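Local coordinates for NTF2-like Protein (Anabaena variabilis ATCC 29413, PDB 3DMC) that is of unknown function but belongs to the SnoaL-like branch of the NTF2-like family, whose members typically enclose a small-molecule pocket between a curved sheet and helices, at the interface of chains A and B. Numbering follows the deposited sequence. Chains: chain A/B, NTF2-like Protein.

The interface of chains A and B. Residues chain A 128-130, 133; chain B 44, 46, 51.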
# COMPACT_ATOMS: atom_id res chain seq x y z
N GLY A 128 0.33 5.25 5.23
CA GLY A 128 0.09 6.30 4.23
C GLY A 128 -0.02 7.71 4.77
O GLY A 128 -0.13 8.65 4.01
N SER A 129 -0.04 7.84 6.10
CA SER A 129 -0.01 9.14 6.74
C SER A 129 0.89 9.12 7.98
O SER A 129 1.74 8.23 8.15
CB SER A 129 -1.44 9.60 7.09
OG SER A 129 -1.54 10.99 7.42
N ASP A 130 0.62 10.04 8.89
CA ASP A 130 1.51 10.36 10.02
C ASP A 130 0.92 10.03 11.39
O ASP A 130 1.46 10.40 12.42
CB ASP A 130 1.93 11.83 10.02
CG ASP A 130 0.77 12.77 10.19
OD1 ASP A 130 -0.37 12.28 10.35
OD2 ASP A 130 1.04 14.00 10.17
N SER A 133 -3.53 12.20 11.16
CA SER A 133 -4.37 12.72 10.10
C SER A 133 -4.59 11.67 9.02
O SER A 133 -3.79 10.73 8.87
CB SER A 133 -3.70 13.92 9.44
OG SER A 133 -2.52 13.51 8.75
N TRP B 44 -0.97 11.95 -2.70
CA TRP B 44 -0.98 11.85 -1.25
C TRP B 44 0.34 11.19 -0.83
O TRP B 44 0.75 10.17 -1.39
CB TRP B 44 -2.16 10.98 -0.78
CG TRP B 44 -3.06 11.58 0.22
CD1 TRP B 44 -4.28 12.13 -0.02
CD2 TRP B 44 -2.85 11.69 1.64
NE1 TRP B 44 -4.84 12.58 1.15
CE2 TRP B 44 -3.98 12.33 2.18
CE3 TRP B 44 -1.80 11.33 2.49
CZ2 TRP B 44 -4.10 12.60 3.57
CZ3 TRP B 44 -1.93 11.58 3.85
CH2 TRP B 44 -3.07 12.23 4.37
N PRO B 46 3.02 10.50 2.88
CA PRO B 46 2.80 10.35 4.30
C PRO B 46 3.28 11.41 5.22
O PRO B 46 2.69 11.60 6.25
CB PRO B 46 3.51 9.04 4.64
CG PRO B 46 3.59 8.28 3.37
CD PRO B 46 3.70 9.34 2.31
N HIS B 51 3.40 16.13 3.06
CA HIS B 51 2.36 15.36 3.76
C HIS B 51 0.98 15.70 3.27
O HIS B 51 0.64 16.86 3.03
CB HIS B 51 2.37 15.65 5.26
CG HIS B 51 1.12 15.18 5.94
ND1 HIS B 51 0.94 13.88 6.35
CD2 HIS B 51 -0.03 15.83 6.26
CE1 HIS B 51 -0.25 13.74 6.90
NE2 HIS B 51 -0.86 14.92 6.85
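B:His51 reaches into the C-terminal tail of chain A and has 46 Å² of its surface buried by chain A, the largest share of this patch. Its ring nitrogen NE2 forms a short pair with the hydroxyl OG of A:Ser133 at 2.9 Å, at best a strained and doubtful hydrogen bond. The carboxylate of A:Asp130 covers one ring face near the rim, OD2 standing 3.5 Å above the ring plane with the two planes only 20° apart. On the imidazole's other nitrogen, ND1 bonds the carbonyl O of B:Pro46 at 2.9 Å; this nearly straight bond (170° at H) restrains ring rotation. Within chain A, OG of A:Ser133 also bonds OD1 of A:Asp130 at 2.9 Å, helping to fix the carboxylate over the ring. An alanine in place of B:His51 would probably leave the A:Asp130 carboxylate without the ring it lies over and remove the NE2 contact of A:Ser133. Packing is looser toward B:Trp44, which brings the benzo-ring atoms CZ3 and CH2 to A:Ser129, CZ3 3.8 Å from CB, and loses 14 Å² to chain A. The carbonyl O of A:Gly128 touches CA of B:Pro46 at 3.4 Å. The chain A residues follow strand 119-127; B:Trp44 lies in strand 41-45, B:Pro46 directly follows it and B:His51 comes immediately after 3-10 helix 48-50, and two-fold symmetry repeats the contact in this possibly biological dimer.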